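Local atomic coordinates of 2-hydroxyisobutanoyl-CoA mutase large subunit (Aquincola tertiaricarbonis, PDB entry 4R3U), a protein that interconverts 2-hydroxyisobutyryl-CoA and (S)-3-hydroxybutyryl-CoA together with a small cobalamin-binding subunit, serving as the substrate-binding large subunit of the mutase. Residues Gln209-Lys214 with Leu272-Thr277; Met217-Tyr222 with Gly254-Glu259; Ile250-Tyr255 with Leu296-Val301. All blocks are in the same frame, centred on the assembly; numbering follows the deposited sequence.

Interaction 1: residues Gln209-Lys214 with Leu272-Thr277; sequences QADILK and LANLIT. With 3KK (S-{(3R,5R,9R)-1-[(2R,3S,4R,5R)-5-(6-amino-9H-purin-9-yl)-4-hydroxy-3-(phosphonooxy)tetrahydrofuran-2-yl]-3,5,9-trihydroxy-8,8-dimethyl-3,5-dioxido-10,14-dioxo-2,4,6-trioxa-11,15-diaza-3lambda~5~,5lambda~5~-diphosphaheptadecan-17-yl} 2-hydroxy-2-methylpropanethioate), chain F.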
# COMPACT_ATOMS: atom_id res chain seq x y z
N GLN A 209 5.89 -5.86 27.85
CA GLN A 209 7.11 -5.69 27.05
C GLN A 209 8.36 -6.10 27.85
O GLN A 209 9.18 -6.88 27.35
CB GLN A 209 7.22 -4.26 26.49
CG GLN A 209 8.28 -4.13 25.41
CD GLN A 209 8.08 -2.89 24.60
OE1 GLN A 209 8.61 -1.81 24.91
NE2 GLN A 209 7.23 -3.02 23.59
N ALA A 210 8.48 -5.61 29.10
CA ALA A 210 9.49 -5.96 30.11
C ALA A 210 11.01 -5.86 29.78
O ALA A 210 11.81 -5.63 30.69
CB ALA A 210 9.16 -7.30 30.74
N ASP A 211 11.39 -6.04 28.52
CA ASP A 211 12.79 -5.99 28.04
C ASP A 211 13.50 -4.72 28.44
O ASP A 211 13.32 -3.68 27.82
CB ASP A 211 12.88 -6.20 26.50
CG ASP A 211 14.27 -6.25 25.89
OD1 ASP A 211 15.27 -6.04 26.64
OD2 ASP A 211 14.37 -6.46 24.68
N ILE A 212 14.34 -4.82 29.47
CA ILE A 212 15.11 -3.69 29.99
C ILE A 212 16.42 -3.41 29.25
O ILE A 212 16.84 -2.27 29.17
CB ILE A 212 15.26 -3.78 31.53
CG1 ILE A 212 15.49 -2.40 32.16
CG2 ILE A 212 16.32 -4.82 31.96
CD1 ILE A 212 14.26 -1.56 32.28
N LEU A 213 17.04 -4.43 28.68
CA LEU A 213 18.30 -4.25 27.95
C LEU A 213 18.16 -3.25 26.79
O LEU A 213 19.00 -2.36 26.63
CB LEU A 213 18.92 -5.61 27.55
CG LEU A 213 19.25 -6.59 28.75
CD1 LEU A 213 19.64 -7.96 28.29
CD2 LEU A 213 20.31 -6.04 29.67
N LYS A 214 17.02 -3.30 26.10
CA LYS A 214 16.74 -2.40 25.00
C LYS A 214 16.42 -0.99 25.48
O LYS A 214 16.47 -0.06 24.69
CB LYS A 214 15.64 -2.98 24.08
CG LYS A 214 14.25 -3.08 24.67
CD LYS A 214 13.37 -1.89 24.34
CE LYS A 214 11.94 -2.21 24.70
NZ LYS A 214 11.67 -2.21 26.18
N LEU A 272 18.88 -10.06 19.30
CA LEU A 272 19.38 -11.40 19.55
C LEU A 272 20.45 -11.42 20.65
O LEU A 272 20.44 -12.32 21.49
CB LEU A 272 19.84 -12.09 18.26
CG LEU A 272 18.69 -12.46 17.31
CD1 LEU A 272 19.21 -13.18 16.09
CD2 LEU A 272 17.61 -13.29 18.00
N ALA A 273 21.30 -10.35 20.72
CA ALA A 273 22.32 -10.20 21.79
C ALA A 273 21.65 -10.15 23.16
O ALA A 273 22.11 -10.80 24.10
CB ALA A 273 23.15 -8.94 21.54
N ASN A 274 20.52 -9.43 23.25
CA ASN A 274 19.68 -9.28 24.45
C ASN A 274 19.03 -10.61 24.83
O ASN A 274 19.03 -10.96 26.02
CB ASN A 274 18.64 -8.18 24.25
CG ASN A 274 19.23 -6.78 24.36
OD1 ASN A 274 20.35 -6.58 24.85
ND2 ASN A 274 18.45 -5.77 23.97
N LEU A 275 18.53 -11.37 23.83
CA LEU A 275 17.94 -12.69 24.05
C LEU A 275 18.94 -13.61 24.77
O LEU A 275 18.58 -14.23 25.77
CB LEU A 275 17.46 -13.33 22.72
CG LEU A 275 17.28 -14.87 22.76
CD1 LEU A 275 15.97 -15.27 23.42
CD2 LEU A 275 17.41 -15.46 21.39
N ILE A 276 20.17 -13.70 24.25
CA ILE A 276 21.22 -14.55 24.81
C ILE A 276 21.45 -14.25 26.31
O ILE A 276 21.45 -15.17 27.12
CB ILE A 276 22.50 -14.48 23.94
CG1 ILE A 276 22.28 -15.25 22.62
CG2 ILE A 276 23.76 -14.99 24.74
CD1 ILE A 276 23.11 -14.73 21.44
N THR A 277 21.55 -12.95 26.67
CA THR A 277 21.74 -12.48 28.04
C THR A 277 20.61 -12.99 28.94
O THR A 277 20.89 -13.52 30.02
CB THR A 277 21.87 -10.96 28.03
OG1 THR A 277 22.78 -10.59 27.00
CG2 THR A 277 22.33 -10.39 29.35
C4 3KK F . 6.39 2.66 22.68
C3 3KK F . 5.67 1.94 21.54
C2 3KK F . 6.33 2.28 20.21
O3 3KK F . 4.33 2.39 21.53
C1 3KK F . 5.67 0.41 21.73
O1 3KK F . 6.66 -0.21 22.13
S1P 3KK F . 4.13 -0.33 21.30
C2P 3KK F . 4.41 -2.09 21.66
C3P 3KK F . 3.10 -2.84 21.62
N4P 3KK F . 3.39 -4.26 21.81
C5P 3KK F . 2.57 -5.22 21.39
O5P 3KK F . 1.49 -5.01 20.81
C6P 3KK F . 3.09 -6.63 21.69
C7P 3KK F . 2.08 -7.71 21.32
N8P 3KK F . 2.66 -9.04 21.53
C9P 3KK F . 1.91 -10.14 21.46
O9P 3KK F . 0.69 -10.11 21.25
CAP 3KK F . 2.63 -11.49 21.78
OAP 3KK F . 3.61 -11.33 22.83
CBP 3KK F . 3.11 -12.33 20.56
CDP 3KK F . 3.58 -13.71 21.03
CEP 3KK F . 4.29 -11.65 19.84
CCP 3KK F . 1.97 -12.57 19.55
O6A 3KK F . 0.84 -13.12 20.27
P2A 3KK F . -0.65 -13.14 19.73
O4A 3KK F . -0.97 -11.85 19.11
O5A 3KK F . -1.51 -13.64 20.83
O3A 3KK F . -0.51 -14.24 18.54
P1A 3KK F . -0.20 -15.85 18.69
O1A 3KK F . 0.38 -16.20 20.01
O2A 3KK F . 0.53 -16.26 17.48
O5B 3KK F . -1.74 -16.35 18.55
C5B 3KK F . -2.62 -16.55 19.68
C4B 3KK F . -3.04 -18.03 19.77
O4B 3KK F . -3.46 -18.56 18.48
C3B 3KK F . -1.88 -18.90 20.24
O3B 3KK F . -2.42 -19.94 21.10
P3B 3KK F . -2.14 -20.00 22.69
O8A 3KK F . -0.67 -20.12 22.75
O7A 3KK F . -2.72 -18.73 23.18
O9A 3KK F . -2.90 -21.21 23.08
C2B 3KK F . -1.35 -19.50 18.95
O2B 3KK F . -0.69 -20.75 19.17
C1B 3KK F . -2.61 -19.67 18.13
N9A 3KK F . -2.35 -19.63 16.66
C8A 3KK F . -1.88 -18.63 15.92
N7A 3KK F . -1.80 -19.04 14.66
C5A 3KK F . -2.24 -20.31 14.61
C4A 3KK F . -2.58 -20.67 15.86
N3A 3KK F . -3.07 -21.91 16.13
C2A 3KK F . -3.24 -22.85 15.09
N1A 3KK F . -2.87 -22.42 13.78
C6A 3KK F . -2.37 -21.18 13.59
N6A 3KK F . -2.00 -20.77 12.37
O HOH W 1 16.11 -6.15 22.79

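Interaction 2: residues Met217-Tyr222 with Gly254-Glu259; sequences MAQKEY and GYHISE. With 3HC (3-hydroxybutanoyl-coenzyme A), chain E.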
# COMPACT_ATOMS: atom_id res chain seq x y z
N MET A 217 19.84 0.58 25.88
CA MET A 217 20.28 0.67 24.51
C MET A 217 19.52 1.76 23.73
O MET A 217 20.14 2.54 22.99
CB MET A 217 20.00 -0.68 23.82
CG MET A 217 21.01 -1.75 24.03
SD MET A 217 20.71 -3.03 22.78
CE MET A 217 21.75 -4.31 23.43
N ALA A 218 18.18 1.77 23.83
CA ALA A 218 17.35 2.63 22.99
C ALA A 218 16.14 3.36 23.57
O ALA A 218 15.98 4.51 23.24
CB ALA A 218 16.93 1.88 21.73
N GLN A 219 15.21 2.68 24.28
CA GLN A 219 13.98 3.38 24.68
C GLN A 219 14.08 4.36 25.86
O GLN A 219 13.28 5.30 25.97
CB GLN A 219 12.77 2.45 24.71
CG GLN A 219 11.47 3.20 25.04
CD GLN A 219 10.24 2.47 24.66
OE1 GLN A 219 9.44 3.00 23.90
NE2 GLN A 219 10.05 1.25 25.17
N LYS A 220 15.13 4.18 26.69
CA LYS A 220 15.50 5.06 27.81
C LYS A 220 14.52 5.13 29.01
O LYS A 220 14.47 6.14 29.74
CB LYS A 220 15.96 6.43 27.28
CG LYS A 220 16.91 6.37 26.09
CD LYS A 220 18.26 5.73 26.41
CE LYS A 220 19.16 5.68 25.21
NZ LYS A 220 20.21 6.70 25.29
N GLU A 221 13.79 4.02 29.25
CA GLU A 221 12.89 3.90 30.40
C GLU A 221 13.56 2.97 31.39
O GLU A 221 13.64 1.78 31.16
CB GLU A 221 11.51 3.36 30.01
CG GLU A 221 10.83 4.15 28.89
CD GLU A 221 9.60 3.51 28.30
OE1 GLU A 221 9.21 2.42 28.77
OE2 GLU A 221 9.04 4.10 27.35
N TYR A 222 14.12 3.52 32.45
CA TYR A 222 14.81 2.73 33.48
C TYR A 222 14.66 3.36 34.85
O TYR A 222 14.42 4.57 34.96
CB TYR A 222 16.30 2.50 33.13
CG TYR A 222 17.00 3.65 32.45
CD1 TYR A 222 17.15 4.89 33.08
CD2 TYR A 222 17.54 3.51 31.17
CE1 TYR A 222 17.80 5.95 32.46
CE2 TYR A 222 18.19 4.57 30.54
CZ TYR A 222 18.33 5.78 31.19
OH TYR A 222 18.98 6.83 30.58
N GLY A 254 13.29 -5.04 19.01
CA GLY A 254 14.18 -4.43 18.03
C GLY A 254 13.62 -3.11 17.53
O GLY A 254 14.39 -2.22 17.14
N TYR A 255 12.27 -2.97 17.59
CA TYR A 255 11.55 -1.78 17.17
C TYR A 255 12.22 -0.45 17.60
O TYR A 255 12.49 0.43 16.77
CB TYR A 255 10.07 -1.83 17.63
CG TYR A 255 9.26 -0.65 17.13
CD1 TYR A 255 8.70 -0.65 15.85
CD2 TYR A 255 9.11 0.50 17.91
CE1 TYR A 255 8.03 0.47 15.35
CE2 TYR A 255 8.44 1.62 17.42
CZ TYR A 255 7.90 1.61 16.14
OH TYR A 255 7.23 2.71 15.65
N HIS A 256 12.46 -0.32 18.91
CA HIS A 256 13.02 0.87 19.55
C HIS A 256 14.44 1.11 19.14
O HIS A 256 14.84 2.27 19.05
CB HIS A 256 12.88 0.76 21.07
CG HIS A 256 11.55 0.19 21.49
ND1 HIS A 256 11.35 -1.19 21.59
CD2 HIS A 256 10.40 0.82 21.79
CE1 HIS A 256 10.09 -1.33 21.97
NE2 HIS A 256 9.48 -0.15 22.10
N ILE A 257 15.22 0.01 18.91
CA ILE A 257 16.61 0.08 18.44
C ILE A 257 16.57 0.72 17.04
O ILE A 257 17.30 1.69 16.79
CB ILE A 257 17.32 -1.32 18.50
CG1 ILE A 257 17.54 -1.79 19.97
CG2 ILE A 257 18.67 -1.33 17.72
CD1 ILE A 257 17.61 -3.31 20.16
N SER A 258 15.66 0.23 16.16
CA SER A 258 15.50 0.80 14.81
C SER A 258 15.08 2.28 14.88
O SER A 258 15.71 3.14 14.26
CB SER A 258 14.46 0.01 14.01
OG SER A 258 14.41 0.50 12.68
N GLU A 259 14.00 2.55 15.63
CA GLU A 259 13.42 3.88 15.80
C GLU A 259 14.37 4.90 16.47
O GLU A 259 14.22 6.12 16.23
CB GLU A 259 12.06 3.79 16.47
CG GLU A 259 11.02 3.14 15.57
CD GLU A 259 10.39 4.05 14.54
OE1 GLU A 259 10.45 3.71 13.34
OE2 GLU A 259 9.87 5.11 14.94
N1A 3HC E . -2.86 -22.40 13.76
C2A 3HC E . -3.26 -22.89 15.10
N3A 3HC E . -3.06 -21.88 16.14
C4A 3HC E . -2.57 -20.65 15.86
C5A 3HC E . -2.23 -20.29 14.60
C6A 3HC E . -2.35 -21.17 13.58
N6A 3HC E . -1.99 -20.76 12.37
N7A 3HC E . -1.80 -19.02 14.66
C8A 3HC E . -1.89 -18.61 15.91
N9A 3HC E . -2.34 -19.61 16.66
C1B 3HC E . -2.60 -19.65 18.13
C2B 3HC E . -1.35 -19.48 18.96
O2B 3HC E . -0.69 -20.73 19.18
C3B 3HC E . -1.89 -18.89 20.24
O3B 3HC E . -2.43 -19.92 21.10
P3B 3HC E . -2.15 -19.99 22.69
O7A 3HC E . -2.72 -18.72 23.19
O8A 3HC E . -2.92 -21.20 23.08
O9A 3HC E . -0.68 -20.12 22.75
C4B 3HC E . -3.05 -18.01 19.77
O4B 3HC E . -3.47 -18.54 18.47
C5B 3HC E . -2.63 -16.54 19.68
O5B 3HC E . -1.75 -16.34 18.55
P1A 3HC E . -0.21 -15.84 18.68
O1A 3HC E . 0.38 -16.19 20.00
O2A 3HC E . 0.51 -16.26 17.46
O3A 3HC E . -0.50 -14.23 18.53
P2A 3HC E . -0.64 -13.13 19.72
O4A 3HC E . -0.96 -11.84 19.10
O5A 3HC E . -1.50 -13.63 20.82
O6A 3HC E . 0.85 -13.11 20.26
CBP 3HC E . 3.12 -12.33 20.56
CCP 3HC E . 1.97 -12.56 19.55
CDP 3HC E . 3.58 -13.71 21.03
CEP 3HC E . 4.29 -11.65 19.84
CAP 3HC E . 2.63 -11.48 21.79
OAP 3HC E . 3.62 -11.33 22.83
C9P 3HC E . 1.91 -10.14 21.47
O9P 3HC E . 0.69 -10.11 21.27
N8P 3HC E . 2.66 -9.04 21.53
C7P 3HC E . 2.08 -7.71 21.32
C6P 3HC E . 3.08 -6.62 21.68
C5P 3HC E . 2.55 -5.22 21.38
O5P 3HC E . 1.48 -5.02 20.81
N4P 3HC E . 3.37 -4.25 21.81
C3P 3HC E . 3.08 -2.84 21.61
C2P 3HC E . 4.39 -2.09 21.64
S1P 3HC E . 4.17 -0.32 21.31
C1 3HC E . 5.89 0.16 21.49
O1 3HC E . 6.63 -0.27 22.37
C2 3HC E . 6.46 1.10 20.41
C3 3HC E . 6.04 2.56 20.62
O3 3HC E . 4.62 2.64 20.64
C4 3HC E . 6.63 3.13 21.92

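Interaction 3: residues Ile250-Tyr255 with Leu296-Val301; sequences INISGY and LAFFFV. With 3HC (3-hydroxybutanoyl-coenzyme A), chain E.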
# COMPACT_ATOMS: atom_id res chain seq x y z
N ILE A 250 7.59 -11.40 28.02
CA ILE A 250 8.50 -10.43 27.41
C ILE A 250 8.30 -10.41 25.91
O ILE A 250 7.87 -11.39 25.31
CB ILE A 250 9.98 -10.83 27.77
CG1 ILE A 250 10.99 -9.72 27.40
CG2 ILE A 250 10.37 -12.23 27.16
CD1 ILE A 250 12.45 -9.94 27.91
N ASN A 251 8.67 -9.31 25.33
CA ASN A 251 8.81 -9.04 23.93
C ASN A 251 10.20 -8.45 23.88
O ASN A 251 10.38 -7.28 24.29
CB ASN A 251 7.78 -8.00 23.44
CG ASN A 251 6.57 -8.59 22.79
OD1 ASN A 251 6.30 -9.80 22.80
ND2 ASN A 251 5.80 -7.74 22.22
N ILE A 252 11.20 -9.30 23.51
CA ILE A 252 12.59 -8.90 23.31
C ILE A 252 12.51 -8.04 22.03
O ILE A 252 12.12 -8.54 20.98
CB ILE A 252 13.55 -10.11 23.21
CG1 ILE A 252 13.37 -11.04 24.42
CG2 ILE A 252 15.01 -9.65 23.09
CD1 ILE A 252 13.73 -12.52 24.21
N SER A 253 12.74 -6.74 22.18
CA SER A 253 12.46 -5.75 21.14
C SER A 253 13.58 -5.16 20.29
O SER A 253 14.62 -4.76 20.79
CB SER A 253 11.58 -4.62 21.70
OG SER A 253 10.63 -5.08 22.65
N GLY A 254 13.29 -5.04 19.01
CA GLY A 254 14.18 -4.43 18.03
C GLY A 254 13.62 -3.11 17.53
O GLY A 254 14.39 -2.22 17.14
N TYR A 255 12.27 -2.97 17.59
CA TYR A 255 11.55 -1.78 17.17
C TYR A 255 12.22 -0.45 17.60
O TYR A 255 12.49 0.43 16.77
CB TYR A 255 10.07 -1.83 17.63
CG TYR A 255 9.26 -0.65 17.13
CD1 TYR A 255 8.70 -0.65 15.85
CD2 TYR A 255 9.11 0.50 17.91
CE1 TYR A 255 8.03 0.47 15.35
CE2 TYR A 255 8.44 1.62 17.42
CZ TYR A 255 7.90 1.61 16.14
OH TYR A 255 7.23 2.71 15.65
N LEU A 296 8.82 -17.23 25.08
CA LEU A 296 9.55 -16.01 24.78
C LEU A 296 8.96 -15.47 23.48
O LEU A 296 8.46 -16.25 22.65
CB LEU A 296 11.06 -16.28 24.58
CG LEU A 296 11.89 -16.71 25.79
CD1 LEU A 296 13.26 -17.20 25.35
CD2 LEU A 296 12.03 -15.58 26.80
N ALA A 297 9.01 -14.16 23.29
CA ALA A 297 8.48 -13.48 22.11
C ALA A 297 9.30 -12.23 21.84
O ALA A 297 10.08 -11.78 22.70
CB ALA A 297 7.00 -13.14 22.29
N PHE A 298 9.15 -11.69 20.63
CA PHE A 298 9.90 -10.54 20.13
C PHE A 298 9.00 -9.44 19.57
O PHE A 298 7.79 -9.64 19.39
CB PHE A 298 10.88 -11.01 19.04
CG PHE A 298 11.92 -11.97 19.55
CD1 PHE A 298 11.62 -13.33 19.69
CD2 PHE A 298 13.17 -11.53 19.93
CE1 PHE A 298 12.56 -14.21 20.22
CE2 PHE A 298 14.12 -12.42 20.44
CZ PHE A 298 13.81 -13.75 20.59
N PHE A 299 9.60 -8.28 19.32
CA PHE A 299 8.90 -7.13 18.75
C PHE A 299 9.85 -6.43 17.79
O PHE A 299 10.91 -5.94 18.17
CB PHE A 299 8.38 -6.19 19.88
CG PHE A 299 7.88 -4.81 19.49
CD1 PHE A 299 7.15 -4.62 18.31
CD2 PHE A 299 8.07 -3.73 20.33
CE1 PHE A 299 6.67 -3.36 17.97
CE2 PHE A 299 7.56 -2.46 19.99
CZ PHE A 299 6.84 -2.29 18.83
N PHE A 300 9.47 -6.41 16.51
CA PHE A 300 10.28 -5.78 15.45
C PHE A 300 9.50 -4.72 14.66
O PHE A 300 8.28 -4.72 14.64
CB PHE A 300 10.86 -6.85 14.51
CG PHE A 300 11.81 -7.79 15.22
CD1 PHE A 300 13.04 -7.33 15.70
CD2 PHE A 300 11.46 -9.12 15.46
CE1 PHE A 300 13.90 -8.19 16.39
CE2 PHE A 300 12.32 -9.97 16.13
CZ PHE A 300 13.54 -9.51 16.61
N VAL A 301 10.23 -3.83 14.01
CA VAL A 301 9.65 -2.82 13.13
C VAL A 301 9.51 -3.45 11.72
O VAL A 301 10.21 -4.42 11.40
CB VAL A 301 10.56 -1.52 13.07
CG1 VAL A 301 11.88 -1.79 12.34
CG2 VAL A 301 9.83 -0.35 12.44
N1A 3HC E . -2.86 -22.40 13.76
C2A 3HC E . -3.26 -22.89 15.10
N3A 3HC E . -3.06 -21.88 16.14
C4A 3HC E . -2.57 -20.65 15.86
C5A 3HC E . -2.23 -20.29 14.60
C6A 3HC E . -2.35 -21.17 13.58
N6A 3HC E . -1.99 -20.76 12.37
N7A 3HC E . -1.80 -19.02 14.66
C8A 3HC E . -1.89 -18.61 15.91
N9A 3HC E . -2.34 -19.61 16.66
C1B 3HC E . -2.60 -19.65 18.13
C2B 3HC E . -1.35 -19.48 18.96
O2B 3HC E . -0.69 -20.73 19.18
C3B 3HC E . -1.89 -18.89 20.24
O3B 3HC E . -2.43 -19.92 21.10
P3B 3HC E . -2.15 -19.99 22.69
O7A 3HC E . -2.72 -18.72 23.19
O8A 3HC E . -2.92 -21.20 23.08
O9A 3HC E . -0.68 -20.12 22.75
C4B 3HC E . -3.05 -18.01 19.77
O4B 3HC E . -3.47 -18.54 18.47
C5B 3HC E . -2.63 -16.54 19.68
O5B 3HC E . -1.75 -16.34 18.55
P1A 3HC E . -0.21 -15.84 18.68
O1A 3HC E . 0.38 -16.19 20.00
O2A 3HC E . 0.51 -16.26 17.46
O3A 3HC E . -0.50 -14.23 18.53
P2A 3HC E . -0.64 -13.13 19.72
O4A 3HC E . -0.96 -11.84 19.10
O5A 3HC E . -1.50 -13.63 20.82
O6A 3HC E . 0.85 -13.11 20.26
CBP 3HC E . 3.12 -12.33 20.56
CCP 3HC E . 1.97 -12.56 19.55
CDP 3HC E . 3.58 -13.71 21.03
CEP 3HC E . 4.29 -11.65 19.84
CAP 3HC E . 2.63 -11.48 21.79
OAP 3HC E . 3.62 -11.33 22.83
C9P 3HC E . 1.91 -10.14 21.47
O9P 3HC E . 0.69 -10.11 21.27
N8P 3HC E . 2.66 -9.04 21.53
C7P 3HC E . 2.08 -7.71 21.32
C6P 3HC E . 3.08 -6.62 21.68
C5P 3HC E . 2.55 -5.22 21.38
O5P 3HC E . 1.48 -5.02 20.81
N4P 3HC E . 3.37 -4.25 21.81
C3P 3HC E . 3.08 -2.84 21.61
C2P 3HC E . 4.39 -2.09 21.64
S1P 3HC E . 4.17 -0.32 21.31
C1 3HC E . 5.89 0.16 21.49
O1 3HC E . 6.63 -0.27 22.37
C2 3HC E . 6.46 1.10 20.41
C3 3HC E . 6.04 2.56 20.62
O3 3HC E . 4.62 2.64 20.64
C4 3HC E . 6.63 3.13 21.92

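Interaction 1: residues Gln209-Lys214 with Leu272-Thr277
L213 and N274 meet where L213 in helix 213-219 leans on helix 264-283 in the TIM-barrel region that holds the acyl-CoA. Their side chains slide past each other in opposite directions: L213 CB rests 3.2 Å from N274 OD1, and L213 CD1 reaches T277 CB at 3.7 Å. The other end of the amide, N274 ND2, donates to a water at 2.6 Å. That water donates in turn to D211 OD2, also at 2.6 Å, bridging a carboxylate and an amide whose planes stand 86° apart. D211 OD1 caps the helix, accepting from K214 N at 3.3 Å, and is also bonded by Y278 OH, while S253 N holds OD2. An alanine at N274 would probably leave the bridging water without its ND2 donor and open a gap beside L213 CB. K214 turns away from this contact: its chain bends at CD (chi2 95°) and again at NZ, which lies 2.8 Å from D211 O, with N180 OD1 as a further partner. At the loop's start, Q209 NE2 donates to the thioester carbonyl O1 of 2-hydroxyisobutyryl-CoA at 3.2 Å, an almost straight bond of 168°.

Interaction 2: residues Met217-Tyr222 with Gly254-Glu259
The acyl end of the substrate pocket, beside the cobalamin, is where Q219 on the last turn of helix 213-219 meets H256 on the short helix 255-259. Q219 CG lies anti to the backbone N (chi1 -176°). Beyond it the extended chain brings the amide obliquely against the imidazole, with the two planes 51° apart. OE1 comes 3.2 Å from H256 CD2 and 3.4 Å from methyl C4 of 3-hydroxybutanoyl-CoA, so one oxygen touches both ring and substrate. Two further partners hold the amide: E215 OE2 accepts from Q219 NE2, and Q209 OE1 does so weakly. H256 NE2 donates to the substrate's thioester carbonyl O1 at 2.9 Å; the oxygen sits at the edge of the ring, near its plane. This bond would probably help to polarise the carbonyl. Y255, one residue earlier, brings its CE2 to within 3.6 Å of substrate C2.

Next to this polar pair the backbones come close. A218 CB fits 3.4 Å from H256 O and 3.8 Å from I257 CA, a spacing that a small side chain permits, while A218 O is hydrogen-bonded to the cobalamin. Just before A218, M217 SD packs on I257 CD1 at 4.1 Å. After Q219 the chain leaves the helix at K220, whose NZ forms a salt bridge with D30 of the small subunit. I257 of helix 255-259 also leans on F270 and T271 of helix 264-283, which M217 touches at N274, and S258 reaches V301 of strand 298-302.

Interaction 3: residues Ile250-Tyr255 with Leu296-Val301
F299 and Y255 pack ring beside ring next to the bound acyl-CoA. F299 CG lies anti to the backbone N (chi1 168°), and CB begins the path 3.7 Å from S253 OG, a hydroxyl that also sits at the ring edge by CD2 and donates to N251 O. Y255 CB stands over one face, nearest CE2 and CZ, 3.5 Å from the centroid of the F299 ring in a CH-pi contact. CE2 approaches the thioester oxygen O1 of 3-hydroxybutanoyl-CoA at 3.4 Å, and the tip, CZ, touches Y255 CG at 3.4 Å. The two ring planes are within 10° of parallel but slid apart, their centroids 4.9 Å from each other, so they barely overlap.

The two chains here are the neighbouring parallel strands 252-253 and 298-302 of the TIM barrel, joined by a beta-alpha-beta crossover through helix 264-283. I252 N donates to A297 O and F299 N to I252 O. G254 N then meets F299 O at 2.7 Å, straight at 178°, and Y255 N adds a weak bond to the same oxygen. I252 and F298 lie side by side on the opposite face of the sheet from S253 and F299, with I252 CB against F298 CD2; I250 CG2 packs on L296 CD2. A CB at G254 would come within 2.6 Å of F300 CD1, a clash. Y255, past the end of strand 252-253, has CD1 3.5 Å from V301 CB.

In the fold
The chain runs through 209-214, 217-222 and 250-259 before reaching 272-277 and 296-301. Interactions 1 and 2 share helix 213-219, with centres 11 Å apart; interactions 2 and 3 share G254 and Y255, where strand 252-253 gives way to helix 255-259, and also lie 11 Å apart. Interactions 1 and 3 are closer, 8 Å between centres, and their segments alternate along the chain; a probable hydrogen bond between Q209 O and N251 N joins them. Helix 264-283 of interaction 1 leads on to strand 298-302 of interaction 3. All three border one pocket, where Q209, H256 and F299 converge on the substrate's thioester.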